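Local coordinates for flocculation protein FLO11 (Saccharomyces cerevisiae, PDB 4UYT), which mediates homotypic adhesion between yeast cells through its Flo11 domain, and so supports flocculation, invasive growth and biofilm formation, at residues Met30-Asp35 / Asn93-Thr98; Ile49-Lys54 / Phe119-Glu124. All coordinates share one frame; numbering follows the deposited sequence.

Contact 1. Residues Met30-Asp35 / Asn93-Thr98; sequences MQYTLD and NPTDFT
Tyr32 and Thr95 mark the closest backbone approach, CA to CA 7.6 Å, where the start of strand 32-43 faces the type I turn Asn93-Asp96 that leads into strand 96-104. No hydrogen bond joins the two segments, since strand 46-55 runs between their strands; Met30 and Tyr32 reach past it to the turn. Met30 comes with its terminal methyl: the chain runs straight from the backbone, bends at SD (chi3 72°), and puts Met30 CE 3.7 Å from CG2 of Thr95, the two side chains meeting at about a right angle. Tyr32 OH lies 4.0 Å from Thr95 CG2, which approaches the ring obliquely. Tyr32 CE2 lies 3.7 Å from Pro94 O, which sits at the ring edge near its plane; the phenol hydroxyl itself is hydrogen-bonded to that of Tyr125. Thr95 is set by an Asx turn. Asn93 OD1 takes the OG1 of Thr95 on a lone pair at 2.8 Å, and the backbone N of Thr95, also at 2.8 Å, from above the carbonyl plane. With chi1 of Thr95 at 56°, OG1 turns to the asparagine, meeting Ile59 N as well, and the methyl is left for Met30 and Tyr32. Pro94 O has no hydrogen-bond partner in the model; the edges of Tyr32 and Phe97, whose C-H groups carry a slight positive charge, may compensate it weakly.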
loop_
_atom_site.group_PDB
_atom_site.type_symbol
_atom_site.label_atom_id
_atom_site.label_comp_id
_atom_site.label_asym_id
_atom_site.label_seq_id
_atom_site.Cartn_x
_atom_site.Cartn_y
_atom_site.Cartn_z
ATOM N N MET A 30 -1.221 15.398 -0.726
ATOM C CA MET A 30 0.241 15.364 -0.799
ATOM C C MET A 30 0.688 14.080 -1.468
ATOM O O MET A 30 0.103 13.021 -1.263
ATOM C CB MET A 30 0.851 15.450 0.596
ATOM C CG MET A 30 2.375 15.480 0.603
ATOM S SD MET A 30 3.081 15.497 2.255
ATOM C CE MET A 30 2.745 13.817 2.770
ATOM N N GLN A 31 1.742 14.149 -2.254
ATOM C CA GLN A 31 2.260 12.962 -2.896
ATOM C C GLN A 31 2.840 11.962 -1.901
ATOM O O GLN A 31 3.597 12.303 -1.000
ATOM C CB GLN A 31 3.304 13.320 -3.918
ATOM C CG GLN A 31 2.718 14.065 -5.113
ATOM C CD GLN A 31 3.776 14.674 -5.990
ATOM O OE1 GLN A 31 4.985 14.394 -5.863
ATOM N NE2 GLN A 31 3.331 15.487 -6.920
ATOM N N TYR A 32 2.485 10.698 -2.106
ATOM C CA TYR A 32 3.088 9.545 -1.410
ATOM C C TYR A 32 3.585 8.574 -2.478
ATOM O O TYR A 32 3.063 8.549 -3.587
ATOM C CB TYR A 32 2.063 8.805 -0.536
ATOM C CG TYR A 32 1.564 9.566 0.656
ATOM C CD1 TYR A 32 0.645 10.603 0.514
ATOM C CD2 TYR A 32 1.942 9.188 1.956
ATOM C CE1 TYR A 32 0.154 11.277 1.617
ATOM C CE2 TYR A 32 1.455 9.865 3.060
ATOM C CZ TYR A 32 0.568 10.914 2.879
ATOM O OH TYR A 32 0.071 11.574 3.977
ATOM N N THR A 33 4.510 7.705 -2.058
ATOM C CA THR A 33 4.953 6.578 -2.835
ATOM C C THR A 33 4.789 5.302 -2.031
ATOM O O THR A 33 4.781 5.307 -0.798
ATOM C CB THR A 33 6.427 6.723 -3.280
ATOM O OG1 THR A 33 7.260 6.826 -2.128
ATOM C CG2 THR A 33 6.620 7.951 -4.188
ATOM N N LEU A 34 4.712 4.190 -2.751
ATOM C CA LEU A 34 4.637 2.858 -2.161
ATOM C C LEU A 34 5.584 1.945 -2.894
ATOM O O LEU A 34 5.595 1.941 -4.125
ATOM C CB LEU A 34 3.191 2.323 -2.200
ATOM C CG LEU A 34 2.973 0.935 -1.595
ATOM C CD1 LEU A 34 1.565 0.803 -1.006
ATOM C CD2 LEU A 34 3.222 -0.207 -2.566
ATOM N N ASP A 35 6.340 1.146 -2.137
ATOM C CA ASP A 35 7.146 0.087 -2.689
ATOM C C ASP A 35 6.814 -1.208 -1.939
ATOM O O ASP A 35 6.526 -1.203 -0.765
ATOM C CB ASP A 35 8.639 0.418 -2.546
ATOM C CG ASP A 35 9.525 -0.428 -3.400
ATOM O OD1 ASP A 35 9.042 -1.103 -4.329
ATOM O OD2 ASP A 35 10.758 -0.339 -3.174
ATOM N N ASN A 93 5.001 6.887 12.020
ATOM C CA ASN A 93 5.188 8.026 11.114
ATOM C C ASN A 93 4.291 7.760 9.907
ATOM O O ASN A 93 4.590 6.876 9.145
ATOM C CB ASN A 93 6.653 8.161 10.710
ATOM C CG ASN A 93 6.891 9.339 9.807
ATOM O OD1 ASN A 93 5.951 9.897 9.218
ATOM N ND2 ASN A 93 8.158 9.722 9.673
ATOM N N PRO A 94 3.195 8.518 9.739
ATOM C CA PRO A 94 2.265 8.241 8.639
ATOM C C PRO A 94 2.862 8.611 7.282
ATOM O O PRO A 94 2.249 8.317 6.269
ATOM C CB PRO A 94 1.054 9.116 8.979
ATOM C CG PRO A 94 1.647 10.260 9.730
ATOM C CD PRO A 94 2.775 9.679 10.541
ATOM N N THR A 95 4.022 9.270 7.278
ATOM C CA THR A 95 4.723 9.621 6.059
ATOM C C THR A 95 6.024 8.828 5.873
ATOM O O THR A 95 6.765 9.114 4.945
ATOM C CB THR A 95 4.953 11.146 5.954
ATOM O OG1 THR A 95 5.653 11.645 7.097
ATOM C CG2 THR A 95 3.625 11.842 5.832
ATOM N N ASP A 96 6.260 7.798 6.691
ATOM C CA ASP A 96 7.359 6.871 6.445
ATOM C C ASP A 96 7.084 5.636 7.286
ATOM O O ASP A 96 7.445 5.575 8.463
ATOM C CB ASP A 96 8.736 7.470 6.770
ATOM C CG ASP A 96 9.873 6.642 6.220
ATOM O OD1 ASP A 96 9.660 5.440 5.991
ATOM O OD2 ASP A 96 10.955 7.204 6.009
ATOM N N PHE A 97 6.390 4.665 6.712
ATOM C CA PHE A 97 5.993 3.481 7.459
ATOM C C PHE A 97 6.089 2.254 6.616
ATOM O O PHE A 97 6.117 2.305 5.396
ATOM C CB PHE A 97 4.583 3.622 8.059
ATOM C CG PHE A 97 3.445 3.701 7.060
ATOM C CD1 PHE A 97 2.816 2.559 6.592
ATOM C CD2 PHE A 97 2.971 4.949 6.595
ATOM C CE1 PHE A 97 1.750 2.648 5.710
ATOM C CE2 PHE A 97 1.906 5.037 5.702
ATOM C CZ PHE A 97 1.303 3.869 5.271
ATOM N N THR A 98 6.132 1.133 7.315
ATOM C CA THR A 98 6.057 -0.162 6.712
ATOM C C THR A 98 4.871 -0.932 7.280
ATOM O O THR A 98 4.375 -0.651 8.359
ATOM C CB THR A 98 7.349 -0.986 6.915
ATOM O OG1 THR A 98 7.543 -1.235 8.315
ATOM C CG2 THR A 98 8.531 -0.287 6.339
#

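Contact 2. Residues Ile49-Lys54 / Phe119-Glu124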
loop_
_atom_site.group_PDB
_atom_site.type_symbol
_atom_site.label_atom_id
_atom_site.label_comp_id
_atom_site.label_asym_id
_atom_site.label_seq_id
_atom_site.Cartn_x
_atom_site.Cartn_y
_atom_site.Cartn_z
ATOM N N ILE A 49 3.629 -10.074 2.383
ATOM C CA ILE A 49 4.298 -8.973 1.725
ATOM C C ILE A 49 4.562 -7.852 2.702
ATOM O O ILE A 49 3.815 -7.701 3.673
ATOM C CB ILE A 49 3.509 -8.471 0.496
ATOM C CG1 ILE A 49 2.269 -7.653 0.842
ATOM C CG2 ILE A 49 3.171 -9.657 -0.381
ATOM C CD1 ILE A 49 1.591 -7.031 -0.366
ATOM N N THR A 50 5.605 -7.086 2.412
ATOM C CA THR A 50 5.921 -5.919 3.182
ATOM C C THR A 50 5.905 -4.722 2.216
ATOM O O THR A 50 6.517 -4.768 1.159
ATOM C CB THR A 50 7.282 -6.052 3.852
ATOM O OG1 THR A 50 7.221 -7.186 4.741
ATOM C CG2 THR A 50 7.632 -4.816 4.656
ATOM N N ILE A 51 5.240 -3.666 2.644
ATOM C CA ILE A 51 5.198 -2.420 1.922
ATOM C C ILE A 51 5.919 -1.326 2.694
ATOM O O ILE A 51 5.963 -1.369 3.924
ATOM C CB ILE A 51 3.750 -1.991 1.563
ATOM C CG1 ILE A 51 2.897 -1.690 2.800
ATOM C CG2 ILE A 51 3.108 -3.039 0.677
ATOM C CD1 ILE A 51 1.529 -1.087 2.515
ATOM N N HIS A 52 6.434 -0.337 1.952
ATOM C CA HIS A 52 7.056 0.835 2.504
ATOM C C HIS A 52 6.407 2.031 1.836
ATOM O O HIS A 52 6.508 2.187 0.613
ATOM C CB HIS A 52 8.560 0.818 2.244
ATOM C CG HIS A 52 9.299 1.981 2.819
ATOM N ND1 HIS A 52 10.536 2.363 2.373
ATOM C CD2 HIS A 52 8.986 2.811 3.835
ATOM C CE1 HIS A 52 10.952 3.382 3.092
ATOM N NE2 HIS A 52 10.028 3.674 3.982
ATOM N N VAL A 53 5.754 2.879 2.619
ATOM C CA VAL A 53 5.030 4.044 2.145
ATOM C C VAL A 53 5.718 5.293 2.655
ATOM O O VAL A 53 6.034 5.369 3.828
ATOM C CB VAL A 53 3.559 4.010 2.607
ATOM C CG1 VAL A 53 2.808 5.252 2.212
ATOM C CG2 VAL A 53 2.882 2.777 2.017
ATOM N N LYS A 54 5.983 6.234 1.747
ATOM C CA LYS A 54 6.585 7.505 2.114
ATOM C C LYS A 54 5.769 8.651 1.583
ATOM O O LYS A 54 5.198 8.576 0.504
ATOM C CB LYS A 54 8.002 7.609 1.568
ATOM C CG LYS A 54 8.969 6.560 2.106
ATOM C CD LYS A 54 10.221 6.685 1.253
ATOM C CE LYS A 54 11.476 6.101 1.840
ATOM N NZ LYS A 54 12.674 6.845 1.370
ATOM N N PHE A 119 -5.255 -2.841 -3.422
ATOM C CA PHE A 119 -5.836 -2.455 -2.156
ATOM C C PHE A 119 -5.773 -0.935 -2.062
ATOM O O PHE A 119 -5.230 -0.254 -2.929
ATOM C CB PHE A 119 -5.123 -3.161 -0.972
ATOM C CG PHE A 119 -3.629 -2.915 -0.926
ATOM C CD1 PHE A 119 -3.116 -1.787 -0.340
ATOM C CD2 PHE A 119 -2.739 -3.822 -1.471
ATOM C CE1 PHE A 119 -1.743 -1.550 -0.316
ATOM C CE2 PHE A 119 -1.369 -3.609 -1.444
ATOM C CZ PHE A 119 -0.890 -2.464 -0.853
ATOM N N GLN A 120 -6.326 -0.416 -0.973
ATOM C CA GLN A 120 -6.262 1.002 -0.687
ATOM C C GLN A 120 -5.744 1.209 0.707
ATOM O O GLN A 120 -5.838 0.331 1.569
ATOM C CB GLN A 120 -7.623 1.677 -0.864
ATOM C CG GLN A 120 -8.258 1.410 -2.216
ATOM C CD GLN A 120 -8.942 0.066 -2.254
ATOM O OE1 GLN A 120 -9.708 -0.262 -1.354
ATOM N NE2 GLN A 120 -8.653 -0.738 -3.285
ATOM N N ILE A 121 -5.198 2.397 0.921
ATOM C CA ILE A 121 -4.781 2.824 2.234
ATOM C C ILE A 121 -5.600 4.061 2.586
ATOM O O ILE A 121 -5.563 5.062 1.852
ATOM C CB ILE A 121 -3.267 3.088 2.311
ATOM C CG1 ILE A 121 -2.473 1.872 1.805
ATOM C CG2 ILE A 121 -2.895 3.440 3.745
ATOM C CD1 ILE A 121 -0.974 2.024 1.916
ATOM N N GLN A 122 -6.345 3.959 3.688
ATOM C CA GLN A 122 -7.264 4.998 4.112
ATOM C C GLN A 122 -6.586 5.778 5.222
ATOM O O GLN A 122 -6.302 5.244 6.301
ATOM C CB GLN A 122 -8.562 4.359 4.592
ATOM C CG GLN A 122 -9.624 5.312 5.095
ATOM C CD GLN A 122 -10.774 4.560 5.740
ATOM O OE1 GLN A 122 -11.385 3.699 5.127
ATOM N NE2 GLN A 122 -11.037 4.858 6.997
ATOM N N PHE A 123 -6.374 7.068 4.942
ATOM C CA PHE A 123 -5.777 7.996 5.889
ATOM C C PHE A 123 -6.873 8.913 6.437
ATOM O O PHE A 123 -7.684 9.456 5.677
ATOM C CB PHE A 123 -4.779 8.905 5.180
ATOM C CG PHE A 123 -3.494 8.241 4.725
ATOM C CD1 PHE A 123 -3.472 7.430 3.601
ATOM C CD2 PHE A 123 -2.298 8.496 5.376
ATOM C CE1 PHE A 123 -2.286 6.851 3.178
ATOM C CE2 PHE A 123 -1.103 7.957 4.930
ATOM C CZ PHE A 123 -1.095 7.146 3.823
ATOM N N GLU A 124 -6.845 9.132 7.740
ATOM C CA GLU A 124 -7.662 10.171 8.350
ATOM C C GLU A 124 -6.748 10.982 9.236
ATOM O O GLU A 124 -6.329 10.527 10.301
ATOM C CB GLU A 124 -8.814 9.586 9.185
ATOM C CG GLU A 124 -9.873 8.847 8.392
ATOM C CD GLU A 124 -10.997 8.281 9.259
ATOM O OE1 GLU A 124 -10.987 8.444 10.500
ATOM O OE2 GLU A 124 -11.904 7.649 8.683
#
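The Phe119 ring meets Ile51 obliquely, Phe119 CZ lying 4.3 Å from the CG2 methyl of Ile51, while Phe101 of strand 96-104 makes an edge-to-face pair with the same ring. Phe123, two positions past Ile121 on the same strand, stacks on Phe144 and also meets the ring of Tyr32, their planes about 50° apart. Between Phe119 and Phe123 along the chain sits Ile121, whose CD1 is the busiest atom of the contact. Ile121 CD1 meets Ile51 CD1 tip to tip at 4.0 Å and lies 3.9 Å from CG2 of Val53, whose side chain slides past in the opposite direction. Ile121 has CG1 anti to its carbonyl carbon (chi1 -53°) and an extended outer torsion, which carries the methyl out to where it touches both partners. All four touching residues are buried, and the union is purely apolar, without a hydrogen bond between the segments. The backbones stay well apart, Val53 and Ile121 being nearest at 9.9 Å between CA atoms, as expected for sheets packed face to face in a beta sandwich. Strand 46-55 lies between 32-43 and 96-104 in one sheet; strand 120-125 lies between 64-70 and 143-147 in the other, with Leu67 also touching Ile121.

The centres of contacts 1 and 2 lie about 7 Å apart, and their segments alternate along the chain: 30-35, 49-54, 93-98, 119-124. Contact 1 joins the two neighbours of the strand from which contact 2 crosses to the opposing sheet. Two close polar pairs, probable hydrogen bonds, join the sets: Thr33 N lies 2.8 Å from Lys54 O, and Asp96 OD1 2.7 Å from His52 NE2. Contact 1 sits where strands 32-43 and 96-104 begin, and contact 2 lies near the centre of the fibronectin type III-like sandwich that forms this adhesin domain.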